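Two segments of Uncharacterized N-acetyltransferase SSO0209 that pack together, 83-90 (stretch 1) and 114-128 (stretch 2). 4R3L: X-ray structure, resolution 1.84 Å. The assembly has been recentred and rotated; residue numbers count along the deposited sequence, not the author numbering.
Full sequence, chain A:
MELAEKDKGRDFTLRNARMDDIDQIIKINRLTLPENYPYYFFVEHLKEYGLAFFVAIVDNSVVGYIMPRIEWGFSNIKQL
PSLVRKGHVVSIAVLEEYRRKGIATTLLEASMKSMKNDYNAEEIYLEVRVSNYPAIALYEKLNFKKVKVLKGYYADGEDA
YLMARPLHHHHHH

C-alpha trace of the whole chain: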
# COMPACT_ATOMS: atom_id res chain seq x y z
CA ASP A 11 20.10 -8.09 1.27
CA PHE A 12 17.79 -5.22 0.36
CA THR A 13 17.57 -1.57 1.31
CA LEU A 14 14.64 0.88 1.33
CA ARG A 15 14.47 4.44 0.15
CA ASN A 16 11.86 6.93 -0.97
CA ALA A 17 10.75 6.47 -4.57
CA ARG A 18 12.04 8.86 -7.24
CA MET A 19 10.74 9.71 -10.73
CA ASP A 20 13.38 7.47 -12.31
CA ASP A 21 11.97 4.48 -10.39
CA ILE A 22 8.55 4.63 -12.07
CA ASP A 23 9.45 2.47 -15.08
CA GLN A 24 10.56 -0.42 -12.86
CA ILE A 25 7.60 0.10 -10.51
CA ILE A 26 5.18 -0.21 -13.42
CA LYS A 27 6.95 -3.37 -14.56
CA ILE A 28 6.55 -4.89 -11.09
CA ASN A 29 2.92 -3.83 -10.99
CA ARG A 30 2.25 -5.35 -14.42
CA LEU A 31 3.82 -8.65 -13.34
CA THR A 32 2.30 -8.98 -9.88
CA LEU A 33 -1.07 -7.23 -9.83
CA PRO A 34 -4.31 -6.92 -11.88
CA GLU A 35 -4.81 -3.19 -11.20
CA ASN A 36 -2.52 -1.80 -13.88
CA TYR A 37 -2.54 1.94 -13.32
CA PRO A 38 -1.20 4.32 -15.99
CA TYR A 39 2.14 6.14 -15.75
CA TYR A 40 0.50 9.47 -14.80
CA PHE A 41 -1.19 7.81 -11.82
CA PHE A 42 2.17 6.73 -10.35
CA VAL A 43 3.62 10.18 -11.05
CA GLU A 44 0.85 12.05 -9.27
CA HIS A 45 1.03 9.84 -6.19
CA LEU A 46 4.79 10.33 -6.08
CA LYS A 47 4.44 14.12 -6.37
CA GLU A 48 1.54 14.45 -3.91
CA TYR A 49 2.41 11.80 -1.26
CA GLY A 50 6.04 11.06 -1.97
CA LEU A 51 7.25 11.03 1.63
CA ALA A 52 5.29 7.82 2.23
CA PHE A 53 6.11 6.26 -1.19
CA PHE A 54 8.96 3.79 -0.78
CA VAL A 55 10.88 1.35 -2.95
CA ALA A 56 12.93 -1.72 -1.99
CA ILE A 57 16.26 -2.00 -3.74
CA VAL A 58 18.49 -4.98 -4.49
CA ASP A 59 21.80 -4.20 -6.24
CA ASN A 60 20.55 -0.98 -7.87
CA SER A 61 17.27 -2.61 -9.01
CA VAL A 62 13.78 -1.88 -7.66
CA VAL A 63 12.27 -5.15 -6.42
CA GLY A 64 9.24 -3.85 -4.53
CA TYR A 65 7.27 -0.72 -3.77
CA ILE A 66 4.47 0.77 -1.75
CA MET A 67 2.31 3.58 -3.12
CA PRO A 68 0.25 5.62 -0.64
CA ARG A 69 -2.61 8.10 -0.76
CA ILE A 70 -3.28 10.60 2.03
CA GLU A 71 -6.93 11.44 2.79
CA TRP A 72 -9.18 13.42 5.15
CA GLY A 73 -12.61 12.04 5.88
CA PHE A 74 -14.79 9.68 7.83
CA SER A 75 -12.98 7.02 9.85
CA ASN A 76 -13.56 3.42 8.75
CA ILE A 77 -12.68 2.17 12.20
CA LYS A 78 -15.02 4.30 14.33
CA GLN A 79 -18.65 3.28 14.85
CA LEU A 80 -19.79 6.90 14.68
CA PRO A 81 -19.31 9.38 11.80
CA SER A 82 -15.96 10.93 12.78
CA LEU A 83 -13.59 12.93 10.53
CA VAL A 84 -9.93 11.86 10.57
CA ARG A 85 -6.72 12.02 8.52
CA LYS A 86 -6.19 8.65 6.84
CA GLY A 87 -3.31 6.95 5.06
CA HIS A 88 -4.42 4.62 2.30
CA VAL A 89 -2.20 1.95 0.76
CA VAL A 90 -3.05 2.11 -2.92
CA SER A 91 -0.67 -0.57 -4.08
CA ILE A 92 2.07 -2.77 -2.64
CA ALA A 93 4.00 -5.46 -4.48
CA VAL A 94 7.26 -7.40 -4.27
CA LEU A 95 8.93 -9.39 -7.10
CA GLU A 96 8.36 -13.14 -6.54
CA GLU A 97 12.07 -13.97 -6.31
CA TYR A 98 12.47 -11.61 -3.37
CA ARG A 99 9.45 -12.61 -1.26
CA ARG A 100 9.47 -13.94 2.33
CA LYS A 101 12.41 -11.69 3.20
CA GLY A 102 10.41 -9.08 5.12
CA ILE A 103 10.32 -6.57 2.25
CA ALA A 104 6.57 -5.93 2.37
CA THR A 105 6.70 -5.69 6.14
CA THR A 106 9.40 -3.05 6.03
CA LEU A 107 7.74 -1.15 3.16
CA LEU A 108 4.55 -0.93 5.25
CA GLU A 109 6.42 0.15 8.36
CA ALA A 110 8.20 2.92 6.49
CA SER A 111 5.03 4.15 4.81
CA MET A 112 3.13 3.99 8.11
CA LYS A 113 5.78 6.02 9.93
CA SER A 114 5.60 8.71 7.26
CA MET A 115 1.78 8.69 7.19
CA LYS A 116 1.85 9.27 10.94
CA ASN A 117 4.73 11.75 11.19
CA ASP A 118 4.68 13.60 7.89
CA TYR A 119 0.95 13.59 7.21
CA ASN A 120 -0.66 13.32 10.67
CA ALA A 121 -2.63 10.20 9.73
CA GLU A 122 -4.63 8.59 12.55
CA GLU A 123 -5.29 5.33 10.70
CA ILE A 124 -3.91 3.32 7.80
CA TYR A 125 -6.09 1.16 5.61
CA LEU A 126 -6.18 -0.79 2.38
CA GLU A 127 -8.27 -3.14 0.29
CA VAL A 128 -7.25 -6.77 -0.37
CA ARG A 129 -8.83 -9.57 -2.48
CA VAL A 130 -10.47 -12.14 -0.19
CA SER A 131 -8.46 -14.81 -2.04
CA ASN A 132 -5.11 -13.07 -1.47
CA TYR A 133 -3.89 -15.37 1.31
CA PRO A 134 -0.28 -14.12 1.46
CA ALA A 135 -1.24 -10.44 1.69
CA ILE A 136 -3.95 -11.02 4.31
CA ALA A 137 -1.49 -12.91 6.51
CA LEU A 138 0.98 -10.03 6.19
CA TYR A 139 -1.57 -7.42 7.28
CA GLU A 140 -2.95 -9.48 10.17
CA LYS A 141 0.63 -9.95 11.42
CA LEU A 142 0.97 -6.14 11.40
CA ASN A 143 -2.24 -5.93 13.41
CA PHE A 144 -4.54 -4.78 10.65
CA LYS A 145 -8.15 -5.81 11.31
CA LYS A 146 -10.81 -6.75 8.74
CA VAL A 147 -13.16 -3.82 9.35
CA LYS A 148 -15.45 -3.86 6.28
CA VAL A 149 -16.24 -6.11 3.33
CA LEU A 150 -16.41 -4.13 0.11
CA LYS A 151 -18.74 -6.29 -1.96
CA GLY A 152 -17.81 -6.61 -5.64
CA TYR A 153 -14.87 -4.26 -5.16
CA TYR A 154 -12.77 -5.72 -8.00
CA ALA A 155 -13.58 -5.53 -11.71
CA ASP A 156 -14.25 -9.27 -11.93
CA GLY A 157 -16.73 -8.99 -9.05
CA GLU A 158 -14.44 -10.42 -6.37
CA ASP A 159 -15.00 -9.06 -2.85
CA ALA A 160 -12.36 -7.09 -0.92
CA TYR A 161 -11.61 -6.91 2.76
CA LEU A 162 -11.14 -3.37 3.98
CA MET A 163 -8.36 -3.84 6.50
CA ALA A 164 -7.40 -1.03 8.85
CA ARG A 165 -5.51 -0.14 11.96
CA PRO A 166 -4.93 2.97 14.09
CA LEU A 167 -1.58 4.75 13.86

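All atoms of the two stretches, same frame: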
# COMPACT_ATOMS: atom_id res chain seq x y z
N LEU A 83 -14.56 12.52 11.56
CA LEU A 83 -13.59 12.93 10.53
C LEU A 83 -12.14 12.81 10.99
O LEU A 83 -11.77 13.36 12.03
CB LEU A 83 -13.87 14.37 10.09
CG LEU A 83 -15.18 14.59 9.33
CD1 LEU A 83 -15.51 16.08 9.25
CD2 LEU A 83 -15.11 13.99 7.94
N VAL A 84 -11.33 12.11 10.21
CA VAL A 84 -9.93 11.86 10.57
C VAL A 84 -9.01 11.95 9.34
O VAL A 84 -9.46 11.83 8.20
CB VAL A 84 -9.75 10.46 11.21
CG1 VAL A 84 -10.53 10.33 12.51
CG2 VAL A 84 -10.16 9.37 10.23
N ARG A 85 -7.72 12.15 9.58
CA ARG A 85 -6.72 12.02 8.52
C ARG A 85 -6.37 10.54 8.35
O ARG A 85 -6.11 9.85 9.33
CB ARG A 85 -5.46 12.82 8.84
CG ARG A 85 -5.71 14.29 9.07
CD ARG A 85 -5.44 15.09 7.82
NE ARG A 85 -4.07 14.92 7.36
CZ ARG A 85 -3.50 15.70 6.45
NH1 ARG A 85 -4.19 16.71 5.93
NH2 ARG A 85 -2.24 15.49 6.06
N LYS A 86 -6.37 10.07 7.11
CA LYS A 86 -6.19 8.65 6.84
C LYS A 86 -5.07 8.41 5.84
O LYS A 86 -4.95 9.15 4.85
CB LYS A 86 -7.49 8.04 6.27
CG LYS A 86 -8.74 8.31 7.09
CD LYS A 86 -9.98 7.69 6.42
CE LYS A 86 -10.49 8.53 5.25
NZ LYS A 86 -11.81 8.00 4.78
N GLY A 87 -4.27 7.37 6.06
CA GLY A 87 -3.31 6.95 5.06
C GLY A 87 -3.88 5.71 4.39
O GLY A 87 -4.41 4.83 5.05
N HIS A 88 -3.79 5.67 3.07
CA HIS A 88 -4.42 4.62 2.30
C HIS A 88 -3.34 3.96 1.47
O HIS A 88 -2.67 4.63 0.70
CB HIS A 88 -5.52 5.24 1.42
CG HIS A 88 -6.34 4.26 0.64
ND1 HIS A 88 -7.38 4.66 -0.17
CD2 HIS A 88 -6.29 2.91 0.55
CE1 HIS A 88 -7.94 3.59 -0.72
NE2 HIS A 88 -7.29 2.52 -0.31
N VAL A 89 -3.16 2.65 1.62
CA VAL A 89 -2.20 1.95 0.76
C VAL A 89 -2.87 1.65 -0.55
O VAL A 89 -3.80 0.85 -0.59
CB VAL A 89 -1.71 0.61 1.37
CG1 VAL A 89 -0.67 -0.05 0.45
CG2 VAL A 89 -1.14 0.83 2.77
N VAL A 90 -2.40 2.27 -1.63
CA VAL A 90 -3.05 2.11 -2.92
C VAL A 90 -2.57 0.82 -3.56
O VAL A 90 -3.35 0.04 -4.13
CB VAL A 90 -2.77 3.30 -3.84
CG1 VAL A 90 -3.41 3.08 -5.22
CG2 VAL A 90 -3.27 4.58 -3.20
N SER A 114 5.76 7.45 7.96
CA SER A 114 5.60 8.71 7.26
C SER A 114 4.14 9.21 7.27
O SER A 114 3.89 10.39 7.43
CB SER A 114 6.09 8.60 5.81
OG SER A 114 5.69 9.75 5.07
N MET A 115 3.18 8.31 7.07
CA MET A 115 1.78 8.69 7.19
C MET A 115 1.50 9.33 8.55
O MET A 115 0.84 10.37 8.64
CB MET A 115 0.88 7.47 7.00
CG MET A 115 0.89 6.91 5.60
SD MET A 115 -0.00 5.35 5.61
CE MET A 115 -0.01 4.94 3.87
N LYS A 116 2.03 8.73 9.60
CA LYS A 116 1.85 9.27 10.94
C LYS A 116 2.59 10.59 11.15
O LYS A 116 2.01 11.56 11.62
CB LYS A 116 2.31 8.27 12.00
CG LYS A 116 1.95 8.70 13.42
CD LYS A 116 2.43 7.70 14.47
CE LYS A 116 3.93 7.51 14.39
NZ LYS A 116 4.67 8.81 14.41
N ASN A 117 3.88 10.63 10.81
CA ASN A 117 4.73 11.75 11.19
C ASN A 117 4.72 12.91 10.22
O ASN A 117 4.77 14.07 10.62
CB ASN A 117 6.17 11.27 11.38
CG ASN A 117 6.35 10.43 12.63
OD1 ASN A 117 5.51 10.46 13.53
ND2 ASN A 117 7.45 9.69 12.69
N ASP A 118 4.66 12.59 8.93
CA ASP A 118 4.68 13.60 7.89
C ASP A 118 3.28 14.14 7.58
O ASP A 118 3.12 15.31 7.24
CB ASP A 118 5.29 13.03 6.61
CG ASP A 118 6.76 12.73 6.75
OD1 ASP A 118 7.48 13.57 7.32
OD2 ASP A 118 7.21 11.65 6.28
N TYR A 119 2.28 13.27 7.71
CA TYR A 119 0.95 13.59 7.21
C TYR A 119 -0.14 13.55 8.28
O TYR A 119 -1.32 13.72 7.97
CB TYR A 119 0.58 12.62 6.08
CG TYR A 119 1.47 12.74 4.86
CD1 TYR A 119 1.40 13.85 4.03
CD2 TYR A 119 2.37 11.73 4.54
CE1 TYR A 119 2.22 13.96 2.92
CE2 TYR A 119 3.18 11.82 3.44
CZ TYR A 119 3.11 12.94 2.63
OH TYR A 119 3.93 13.02 1.53
N ASN A 120 0.27 13.34 9.53
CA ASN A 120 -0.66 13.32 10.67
C ASN A 120 -1.84 12.36 10.52
O ASN A 120 -2.94 12.64 11.00
CB ASN A 120 -1.18 14.73 10.93
CG ASN A 120 -0.09 15.65 11.44
OD1 ASN A 120 0.90 15.19 12.01
ND2 ASN A 120 -0.26 16.95 11.23
N ALA A 121 -1.62 11.24 9.84
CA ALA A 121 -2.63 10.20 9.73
C ALA A 121 -2.92 9.54 11.08
O ALA A 121 -2.01 9.31 11.88
CB ALA A 121 -2.21 9.16 8.70
N GLU A 122 -4.19 9.22 11.31
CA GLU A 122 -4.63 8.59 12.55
C GLU A 122 -4.93 7.10 12.32
O GLU A 122 -5.00 6.30 13.26
CB GLU A 122 -5.86 9.34 13.10
CG GLU A 122 -6.65 8.66 14.22
CD GLU A 122 -7.71 7.70 13.70
OE1 GLU A 122 -8.04 7.77 12.50
OE2 GLU A 122 -8.19 6.86 14.49
N GLU A 123 -5.10 6.73 11.05
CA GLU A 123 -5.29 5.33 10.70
C GLU A 123 -4.67 5.03 9.35
O GLU A 123 -4.44 5.93 8.55
CB GLU A 123 -6.77 4.97 10.69
CG GLU A 123 -7.61 5.70 9.64
CD GLU A 123 -8.82 4.88 9.22
OE1 GLU A 123 -8.61 3.73 8.77
OE2 GLU A 123 -9.96 5.36 9.34
N ILE A 124 -4.37 3.76 9.11
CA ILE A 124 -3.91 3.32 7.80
C ILE A 124 -4.87 2.24 7.36
O ILE A 124 -5.31 1.44 8.18
CB ILE A 124 -2.44 2.79 7.81
CG1 ILE A 124 -2.07 2.21 6.44
CG2 ILE A 124 -2.25 1.70 8.86
CD1 ILE A 124 -0.60 1.85 6.28
N TYR A 125 -5.26 2.24 6.09
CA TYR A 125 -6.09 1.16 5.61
C TYR A 125 -5.80 0.82 4.16
O TYR A 125 -5.04 1.51 3.47
CB TYR A 125 -7.57 1.51 5.77
CG TYR A 125 -8.10 2.51 4.76
CD1 TYR A 125 -8.87 2.10 3.68
CD2 TYR A 125 -7.83 3.86 4.90
CE1 TYR A 125 -9.36 3.00 2.78
CE2 TYR A 125 -8.33 4.78 3.98
CZ TYR A 125 -9.09 4.34 2.93
OH TYR A 125 -9.58 5.24 2.02
N LEU A 126 -6.41 -0.27 3.71
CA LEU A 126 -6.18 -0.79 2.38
C LEU A 126 -7.30 -1.73 2.02
O LEU A 126 -8.09 -2.12 2.88
CB LEU A 126 -4.83 -1.51 2.30
CG LEU A 126 -4.65 -2.63 3.32
CD1 LEU A 126 -5.22 -3.99 2.86
CD2 LEU A 126 -3.19 -2.78 3.72
N GLU A 127 -7.35 -2.11 0.75
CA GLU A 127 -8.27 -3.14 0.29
C GLU A 127 -7.47 -4.37 -0.15
O GLU A 127 -6.39 -4.23 -0.73
CB GLU A 127 -9.12 -2.61 -0.87
CG GLU A 127 -10.22 -1.63 -0.46
CD GLU A 127 -9.73 -0.20 -0.31
OE1 GLU A 127 -8.72 0.16 -0.94
OE2 GLU A 127 -10.38 0.56 0.43
N VAL A 128 -7.96 -5.58 0.12
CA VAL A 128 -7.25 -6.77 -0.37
C VAL A 128 -8.24 -7.84 -0.85
O VAL A 128 -9.26 -8.04 -0.22
CB VAL A 128 -6.32 -7.35 0.72
CG1 VAL A 128 -7.09 -7.67 1.99
CG2 VAL A 128 -5.56 -8.56 0.21
O HOH W 1 -5.81 -0.84 -1.18

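The most unusual feature of this contact is a histidine that stacks on a tyrosine and bonds to a glutamate two residues further on. The rings of His88 and Tyr125 lie face to face, with centroids 4.1 Å apart and planes at 20°. At the edge of the imidazole, His88 NE2 donates a hydrogen bond to Glu127 OE1 over 2.8 Å. The histidine chi1 is t and the tyrosine chi1 is p, and both side chains leave the same face of the sheet. A flat ring suits position 88, because its face meets the phenol while its edge carries a donor for the carboxylate.

Beneath these rings, strand 83-90 pairs in parallel with strand 123-128. Gly87 N donates to Glu123 O (2.9 Å), and Tyr125 N donates to Gly87 O (2.9 Å). Val89 N then donates to Tyr125 O, also at 2.9 Å. Stretch 1 thus supplies alternate residues to the ladder, as parallel pairing requires. The ladder is extended by water 1, which donates to Val89 O (2.7 Å) and accepts from Glu127 N (2.8 Å). It fills the place of a direct bond between these backbone atoms.

On the other face of the sheet the helix packs close to Gly87. Met115 SD lies 3.7 Å from Gly87 CA. A CB in the ideal position at Gly87 would be 2.3 Å from this sulfur, so the lack of a side chain makes room for the methionine. Val89 continues the apolar packing. Its CG2 is 3.7 Å from Ile124 CD1 and 4.4 Å from Met115 CE, while its CB is 3.9 Å from Leu126 CB. Val89, Ile124 and Met115 form a buried apolar cluster on this face, and Leu126 packs beside Val89.

Arg85 binds the backbone at Tyr119. Its NE and NH2 both donate to Tyr119 O, at 3.1 and 2.8 Å. One carbonyl therefore receives two bonds from the edge of the guanidinium. Asn120 follows with positive phi, a conformation asparagine tolerates well, and the chain turns toward the strand. Glu122 N donates to Arg85 O in a nearly straight bond of 2.8 Å. Ala121 is small enough to sit near the backbone of stretch 1, with its CB 3.8 Å from Gly87 N.

Toward the start of stretch 1, Val84 and Lys86 are partly exposed. Val84 CB is 3.4 Å from Glu122 OE1. The aliphatic part of Lys86 lies along the contact, with CD 3.7 Å from Glu123 OE2 and CB 4.1 Å from Tyr125 CE2. In total, 783 Å² is buried between the stretches, counting both sides.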